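Local coordinates for putative ABC transporter (Thermobispora bispora, PDB 4PE6), which probably binds carbohydrates as the solute-binding component of an ABC transporter, with a trihydroxybutanoic acid held in its pocket, at residues P19-S24 with A84-P89; G147-V152 with P176-V181. All blocks are in the same frame, centred on the assembly; numbering follows the deposited sequence.

Interaction 1: P19-S24 with A84-P89; sequences PFIALS and ALLINP
Leu86 is the side chain on which the 19-24 strand chiefly leans. With CG anti to its carbonyl carbon (chi1 -44°), it reaches back along the sheet and meets Ile21 obliquely, CD1 lying 4.0 Å from Ile21 CG2; Leu23, whose CG is anti to its own backbone N, crosses it at about a right angle, Leu23 CG 4.1 Å from Leu86 CB. On the same face, Ile21, bent at chi2, brings CD1 beside the methyl of Ala84, 3.8 Å from Ala84 CB, where a small residue fits. The other face carries Ala22, Ser24, Leu85 and Ile87. There Leu85 CD1 comes alongside the methyl of Ala22, 3.8 Å from its CB. The strands run parallel, their axes at 17°, and their backbones bond in turn: Ala22 N gives a nearly straight bond to Ala84 O, Leu86 N approaches Ala22 O at 2.7 Å, and Ser24 N and Asn88 N continue the series to Leu86 O and Ser24 O. Branched and small apolar residues suit a strand pair sealed on both faces: helix 31-49 (Phe40) and helix 263-275 (Ala271) pack against Leu86, helix 67-78 against Ala22 and Leu85. Polar Asn88 suits the C-terminal strand end, where its ND2 bonds Asp113 OD2 near the ligand. Such parallel strands between helix layers, with a binding site at their C-terminal ends, are characteristic of the Rossmann-like lobes of periplasmic binding proteins.

Interaction 2: G147-V152 with P176-V181; sequences GNVIVV and PQVKTV
Three firm backbone bonds, each nearly along the axis of the accepting carbonyl, tie the start of strand 147-153 to strand 178-185. Lys179 N donates to Gly147 O at 2.9 Å, Val149 N to Lys179 O at 2.8 Å, and Val181 N to Val149 O at 2.9 Å, so that Lys179 uses both its N-H and its carbonyl on the one neighbour. A weak bond from Gly147 N to Gln177 O precedes them. Thr180 CA adds a CA-H contact, 3.3 Å from Val149 O. On the other edge of 147-153, Asn148 N donates to Asp208 OD2 and the backbone of Ile150 bonds to Ala209 and Ile211, so its residues turn alternately to 178-185 and to 208-211. Gly147 has a positive phi of 121°, at which a side chain would collide with the carbonyl O of the residue before, which calls for glycine. Asn148 turns its amide across the strands: ND2 is satisfied by Thr206 O, while OD1 lies 3.7 Å from Val181 CG1 as a mere contact. Exposed Lys179 bends its chain at chi2 and chi4, bringing NZ back to a weak bond with Pro176 O. Val181 sets CG1 against Asn148 and CG2 against Ile150 CG1, crossing both at about a right angle. An alanine at Val181 would lose both branches and would probably leave Asn148 and Ile150 less well packed at this edge. On the other face Val149 CG2 meets Val178 CG1 at 3.7 Å, beta-branched residues suiting an extended, twisted pair whose axes differ by 45°. Helix 159-173, the crossover of this beta-alpha-beta unit, lays Leu172 on Val151, Val178 and Thr180; helix 190-200 packs on Ile150, and strand 178-185 is outermost in the chain's sheet.

How the interactions relate
Interactions 1 and 2 lie on opposite sides of the chain's centre, with their own centres 40 Å apart and their nearest atoms about 17 Å apart, so neither touches the other. Both are parallel strand pairs, one in each of two lobes. Between them lies the bound trihydroxybutanoic acid. Interaction 1 reaches it more closely: the side chain of Asn88 is about 4 Å from the bound trihydroxybutanoic acid (LTH). In interaction 2 the side chain of Val151 is about 13 Å from the same bound LTH. The pocket draws residues from both halves of the chain, Asn30 and Asp113 alongside Val155 and Cys188, consistent with a two-lobed binding protein.

Interaction 1: P19-S24 with A84-P89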
ATOM      1  N   PRO A  19      18.822   9.687  17.661  1.00 30.57           N
ATOM      2  CA  PRO A  19      17.379   9.500  17.805  1.00 29.23           C
ATOM      3  C   PRO A  19      16.820   8.067  17.821  1.00 27.34           C
ATOM      4  O   PRO A  19      17.353   7.161  17.177  1.00 26.53           O
ATOM      5  CB  PRO A  19      16.799  10.247  16.606  1.00 28.75           C
ATOM      6  CG  PRO A  19      17.951  10.568  15.720  1.00 29.27           C
ATOM      7  CD  PRO A  19      19.147  10.638  16.590  1.00 30.18           C
ATOM      8  N   PHE A  20      15.701   7.932  18.528  1.00 25.92           N
ATOM      9  CA  PHE A  20      14.896   6.717  18.583  1.00 25.04           C
ATOM     10  C   PHE A  20      13.669   6.915  17.681  1.00 23.28           C
ATOM     11  O   PHE A  20      12.821   7.777  17.942  1.00 23.01           O
ATOM     12  CB  PHE A  20      14.519   6.428  20.042  1.00 25.93           C
ATOM     13  CG  PHE A  20      13.500   5.329  20.237  1.00 26.18           C
ATOM     14  CD1 PHE A  20      13.368   4.268  19.337  1.00 26.10           C
ATOM     15  CD2 PHE A  20      12.691   5.346  21.360  1.00 27.19           C
ATOM     16  CE1 PHE A  20      12.424   3.274  19.544  1.00 26.77           C
ATOM     17  CE2 PHE A  20      11.744   4.354  21.576  1.00 27.56           C
ATOM     18  CZ  PHE A  20      11.611   3.314  20.667  1.00 27.32           C
ATOM     19  N   ILE A  21      13.610   6.130  16.605  1.00 22.30           N
ATOM     20  CA  ILE A  21      12.489   6.156  15.642  1.00 21.24           C
ATOM     21  C   ILE A  21      11.565   4.951  15.880  1.00 21.30           C
ATOM     22  O   ILE A  21      11.994   3.807  15.754  1.00 21.64           O
ATOM     23  CB  ILE A  21      12.989   6.078  14.187  1.00 21.02           C
ATOM     24  CG1 ILE A  21      14.102   7.116  13.920  1.00 21.40           C
ATOM     25  CG2 ILE A  21      11.830   6.240  13.215  1.00 20.39           C
ATOM     26  CD1 ILE A  21      13.694   8.556  14.184  1.00 21.37           C
ATOM     27  N   ALA A  22      10.309   5.212  16.255  1.00 20.44           N
ATOM     28  CA  ALA A  22       9.326   4.162  16.492  1.00 19.99           C
ATOM     29  C   ALA A  22       8.363   4.095  15.306  1.00 18.70           C
ATOM     30  O   ALA A  22       8.019   5.123  14.748  1.00 18.31           O
ATOM     31  CB  ALA A  22       8.571   4.465  17.771  1.00 20.55           C
ATOM     32  N   LEU A  23       7.969   2.890  14.910  1.00 18.00           N
ATOM     33  CA  LEU A  23       6.970   2.699  13.845  1.00 17.36           C
ATOM     34  C   LEU A  23       5.803   1.869  14.373  1.00 17.29           C
ATOM     35  O   LEU A  23       5.983   0.738  14.876  1.00 17.38           O
ATOM     36  CB  LEU A  23       7.587   2.042  12.613  1.00 16.86           C
ATOM     37  CG  LEU A  23       6.719   1.973  11.349  1.00 16.68           C
ATOM     38  CD1 LEU A  23       7.602   1.856  10.105  1.00 16.67           C
ATOM     39  CD2 LEU A  23       5.715   0.836  11.378  1.00 16.95           C
ATOM     40  N   SER A  24       4.607   2.421  14.247  1.00 16.80           N
ATOM     41  CA  SER A  24       3.381   1.727  14.644  1.00 16.96           C
ATOM     42  C   SER A  24       2.563   1.436  13.387  1.00 16.47           C
ATOM     43  O   SER A  24       2.202   2.351  12.633  1.00 15.74           O
ATOM     44  CB  SER A  24       2.554   2.582  15.605  1.00 17.54           C
ATOM     45  OG  SER A  24       1.253   2.058  15.755  1.00 18.05           O
ATOM     46  N   ALA A  84      10.816  10.334  17.154  1.00 20.30           N
ATOM     47  CA  ALA A  84       9.837  10.367  16.060  1.00 19.52           C
ATOM     48  C   ALA A  84       9.044   9.082  16.066  1.00 19.19           C
ATOM     49  O   ALA A  84       9.554   8.005  16.451  1.00 19.21           O
ATOM     50  CB  ALA A  84      10.532  10.552  14.712  1.00 19.69           C
ATOM     51  N   LEU A  85       7.809   9.202  15.610  1.00 18.35           N
ATOM     52  CA  LEU A  85       6.875   8.122  15.540  1.00 18.24           C
ATOM     53  C   LEU A  85       6.297   8.099  14.127  1.00 17.60           C
ATOM     54  O   LEU A  85       5.744   9.111  13.653  1.00 17.45           O
ATOM     55  CB  LEU A  85       5.766   8.342  16.582  1.00 18.48           C
ATOM     56  CG  LEU A  85       4.648   7.313  16.576  1.00 18.67           C
ATOM     57  CD1 LEU A  85       5.165   5.913  16.926  1.00 19.11           C
ATOM     58  CD2 LEU A  85       3.542   7.765  17.536  1.00 19.09           C
ATOM     59  N   LEU A  86       6.488   6.982  13.431  1.00 17.15           N
ATOM     60  CA  LEU A  86       5.926   6.783  12.096  1.00 16.54           C
ATOM     61  C   LEU A  86       4.692   5.923  12.209  1.00 16.20           C
ATOM     62  O   LEU A  86       4.723   4.852  12.857  1.00 16.15           O
ATOM     63  CB  LEU A  86       6.939   6.097  11.171  1.00 16.85           C
ATOM     64  CG  LEU A  86       8.380   6.613  11.239  1.00 17.31           C
ATOM     65  CD1 LEU A  86       9.268   5.909  10.221  1.00 17.71           C
ATOM     66  CD2 LEU A  86       8.449   8.105  11.039  1.00 17.29           C
ATOM     67  N   ILE A  87       3.596   6.360  11.600  1.00 15.50           N
ATOM     68  CA  ILE A  87       2.324   5.666  11.831  1.00 15.40           C
ATOM     69  C   ILE A  87       1.619   5.289  10.540  1.00 15.10           C
ATOM     70  O   ILE A  87       1.338   6.162   9.696  1.00 15.04           O
ATOM     71  CB  ILE A  87       1.327   6.493  12.669  1.00 15.53           C
ATOM     72  CG1 ILE A  87       1.950   6.911  13.985  1.00 15.79           C
ATOM     73  CG2 ILE A  87       0.032   5.702  12.863  1.00 15.65           C
ATOM     74  CD1 ILE A  87       1.083   7.879  14.758  1.00 16.08           C
ATOM     75  N   ASN A  88       1.341   3.996  10.376  1.00 15.07           N
ATOM     76  CA  ASN A  88       0.389   3.548   9.363  1.00 15.01           C
ATOM     77  C   ASN A  88      -0.926   3.274  10.096  1.00 15.51           C
ATOM     78  O   ASN A  88      -1.099   2.240  10.794  1.00 15.61           O
ATOM     79  CB  ASN A  88       0.892   2.347   8.589  1.00 15.06           C
ATOM     80  CG  ASN A  88       0.041   2.036   7.357  1.00 14.92           C
ATOM     81  OD1 ASN A  88      -1.172   2.193   7.387  1.00 15.02           O
ATOM     82  ND2 ASN A  88       0.678   1.583   6.277  1.00 14.92           N
ATOM     83  N   PRO A  89      -1.864   4.211   9.969  1.00 15.84           N
ATOM     84  CA  PRO A  89      -3.027   4.175  10.848  1.00 16.57           C
ATOM     85  C   PRO A  89      -4.082   3.175  10.461  1.00 17.18           C
ATOM     86  O   PRO A  89      -4.425   3.036   9.281  1.00 16.97           O
ATOM     87  CB  PRO A  89      -3.564   5.618  10.774  1.00 16.57           C
ATOM     88  CG  PRO A  89      -3.140   6.099   9.462  1.00 16.25           C
ATOM     89  CD  PRO A  89      -1.852   5.405   9.109  1.00 15.78           C
TER

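Interaction 2: G147-V152 with P176-V181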
ATOM      1  N   GLY A 147     -20.053  -6.973 -19.136  1.00 24.78           N
ATOM      2  CA  GLY A 147     -19.837  -8.263 -18.524  1.00 23.81           C
ATOM      3  C   GLY A 147     -20.027  -8.204 -17.031  1.00 23.17           C
ATOM      4  O   GLY A 147     -20.607  -7.247 -16.492  1.00 23.21           O
ATOM      5  N   ASN A 148     -19.545  -9.251 -16.362  1.00 22.39           N
ATOM      6  CA  ASN A 148     -19.733  -9.404 -14.941  1.00 21.77           C
ATOM      7  C   ASN A 148     -18.405  -9.248 -14.213  1.00 20.61           C
ATOM      8  O   ASN A 148     -17.376  -9.785 -14.634  1.00 20.14           O
ATOM      9  CB  ASN A 148     -20.334 -10.776 -14.631  1.00 22.46           C
ATOM     10  CG  ASN A 148     -21.722 -10.954 -15.211  1.00 23.24           C
ATOM     11  OD1 ASN A 148     -22.538 -10.016 -15.225  1.00 23.43           O
ATOM     12  ND2 ASN A 148     -22.023 -12.176 -15.657  1.00 23.92           N
ATOM     13  N   VAL A 149     -18.426  -8.492 -13.128  1.00 19.96           N
ATOM     14  CA  VAL A 149     -17.232  -8.299 -12.323  1.00 19.53           C
ATOM     15  C   VAL A 149     -17.440  -8.560 -10.843  1.00 19.22           C
ATOM     16  O   VAL A 149     -18.565  -8.407 -10.303  1.00 19.89           O
ATOM     17  CB  VAL A 149     -16.646  -6.886 -12.483  1.00 19.55           C
ATOM     18  CG1 VAL A 149     -16.265  -6.632 -13.923  1.00 19.68           C
ATOM     19  CG2 VAL A 149     -17.623  -5.841 -11.975  1.00 19.97           C
ATOM     20  N   ILE A 150     -16.339  -8.930 -10.180  1.00 18.48           N
ATOM     21  CA  ILE A 150     -16.314  -9.021  -8.730  1.00 18.19           C
ATOM     22  C   ILE A 150     -15.409  -7.901  -8.211  1.00 17.31           C
ATOM     23  O   ILE A 150     -14.333  -7.676  -8.751  1.00 16.77           O
ATOM     24  CB  ILE A 150     -15.797 -10.389  -8.256  1.00 18.51           C
ATOM     25  CG1 ILE A 150     -16.803 -11.479  -8.612  1.00 19.15           C
ATOM     26  CG2 ILE A 150     -15.491 -10.379  -6.759  1.00 18.61           C
ATOM     27  CD1 ILE A 150     -16.354 -12.878  -8.247  1.00 19.72           C
ATOM     28  N   VAL A 151     -15.866  -7.191  -7.186  1.00 17.00           N
ATOM     29  CA  VAL A 151     -15.032  -6.220  -6.493  1.00 16.60           C
ATOM     30  C   VAL A 151     -14.529  -6.860  -5.207  1.00 16.32           C
ATOM     31  O   VAL A 151     -15.326  -7.312  -4.379  1.00 16.75           O
ATOM     32  CB  VAL A 151     -15.816  -4.931  -6.150  1.00 17.03           C
ATOM     33  CG1 VAL A 151     -14.925  -3.901  -5.445  1.00 16.94           C
ATOM     34  CG2 VAL A 151     -16.424  -4.330  -7.406  1.00 17.35           C
ATOM     35  N   VAL A 152     -13.213  -6.839  -5.027  1.00 15.86           N
ATOM     36  CA  VAL A 152     -12.579  -7.310  -3.816  1.00 15.72           C
ATOM     37  C   VAL A 152     -11.955  -6.121  -3.126  1.00 15.53           C
ATOM     38  O   VAL A 152     -10.993  -5.542  -3.618  1.00 15.40           O
ATOM     39  CB  VAL A 152     -11.472  -8.341  -4.102  1.00 15.73           C
ATOM     40  CG1 VAL A 152     -10.861  -8.799  -2.797  1.00 15.87           C
ATOM     41  CG2 VAL A 152     -11.988  -9.521  -4.933  1.00 15.95           C
ATOM     42  N   PRO A 176     -22.246   1.358 -17.532  1.00 32.48           N
ATOM     43  CA  PRO A 176     -23.591   0.832 -17.247  1.00 32.68           C
ATOM     44  C   PRO A 176     -23.791  -0.636 -17.618  1.00 32.44           C
ATOM     45  O   PRO A 176     -24.587  -1.311 -16.995  1.00 32.91           O
ATOM     46  CB  PRO A 176     -24.505   1.693 -18.140  1.00 34.20           C
ATOM     47  CG  PRO A 176     -23.750   2.944 -18.368  1.00 34.55           C
ATOM     48  CD  PRO A 176     -22.304   2.549 -18.404  1.00 33.21           C
ATOM     49  N   GLN A 177     -23.095  -1.124 -18.635  1.00 32.52           N
ATOM     50  CA  GLN A 177     -23.263  -2.503 -19.070  1.00 33.38           C
ATOM     51  C   GLN A 177     -22.402  -3.477 -18.263  1.00 30.85           C
ATOM     52  O   GLN A 177     -22.425  -4.671 -18.520  1.00 31.21           O
ATOM     53  CB  GLN A 177     -22.939  -2.646 -20.563  1.00 36.36           C
ATOM     54  CG  GLN A 177     -23.725  -1.706 -21.467  1.00 39.41           C
ATOM     55  CD  GLN A 177     -25.213  -1.810 -21.234  1.00 42.95           C
ATOM     56  OE1 GLN A 177     -25.891  -0.805 -20.998  1.00 48.15           O
ATOM     57  NE2 GLN A 177     -25.736  -3.033 -21.289  1.00 44.80           N
ATOM     58  N   VAL A 178     -21.625  -2.971 -17.314  1.00 28.42           N
ATOM     59  CA  VAL A 178     -20.909  -3.843 -16.390  1.00 26.58           C
ATOM     60  C   VAL A 178     -21.749  -4.034 -15.133  1.00 26.05           C
ATOM     61  O   VAL A 178     -22.281  -3.071 -14.595  1.00 25.74           O
ATOM     62  CB  VAL A 178     -19.510  -3.281 -16.068  1.00 25.81           C
ATOM     63  CG1 VAL A 178     -18.832  -4.070 -14.955  1.00 24.83           C
ATOM     64  CG2 VAL A 178     -18.665  -3.325 -17.331  1.00 25.89           C
ATOM     65  N   LYS A 179     -21.870  -5.288 -14.695  1.00 25.19           N
ATOM     66  CA  LYS A 179     -22.653  -5.665 -13.534  1.00 25.56           C
ATOM     67  C   LYS A 179     -21.705  -6.214 -12.467  1.00 23.82           C
ATOM     68  O   LYS A 179     -20.860  -7.082 -12.758  1.00 22.43           O
ATOM     69  CB  LYS A 179     -23.670  -6.758 -13.889  1.00 27.14           C
ATOM     70  CG  LYS A 179     -24.677  -6.388 -14.982  1.00 29.37           C
ATOM     71  CD  LYS A 179     -25.518  -5.186 -14.562  1.00 31.18           C
ATOM     72  CE  LYS A 179     -26.717  -4.944 -15.478  1.00 33.03           C
ATOM     73  NZ  LYS A 179     -26.371  -4.109 -16.667  1.00 33.56           N
ATOM     74  N   THR A 180     -21.837  -5.698 -11.246  1.00 22.79           N
ATOM     75  CA  THR A 180     -21.082  -6.214 -10.125  1.00 21.87           C
ATOM     76  C   THR A 180     -21.881  -7.390  -9.582  1.00 21.97           C
ATOM     77  O   THR A 180     -22.983  -7.202  -9.081  1.00 22.62           O
ATOM     78  CB  THR A 180     -20.830  -5.154  -9.024  1.00 21.80           C
ATOM     79  OG1 THR A 180     -19.984  -4.113  -9.518  1.00 21.53           O
ATOM     80  CG2 THR A 180     -20.139  -5.776  -7.842  1.00 21.42           C
ATOM     81  N   VAL A 181     -21.346  -8.596  -9.705  1.00 21.20           N
ATOM     82  CA  VAL A 181     -22.075  -9.791  -9.295  1.00 21.77           C
ATOM     83  C   VAL A 181     -21.756 -10.210  -7.869  1.00 21.51           C
ATOM     84  O   VAL A 181     -22.475 -11.043  -7.301  1.00 22.02           O
ATOM     85  CB  VAL A 181     -21.888 -10.988 -10.265  1.00 21.89           C
ATOM     86  CG1 VAL A 181     -22.548 -10.688 -11.613  1.00 22.16           C
ATOM     87  CG2 VAL A 181     -20.419 -11.362 -10.426  1.00 21.48           C
TER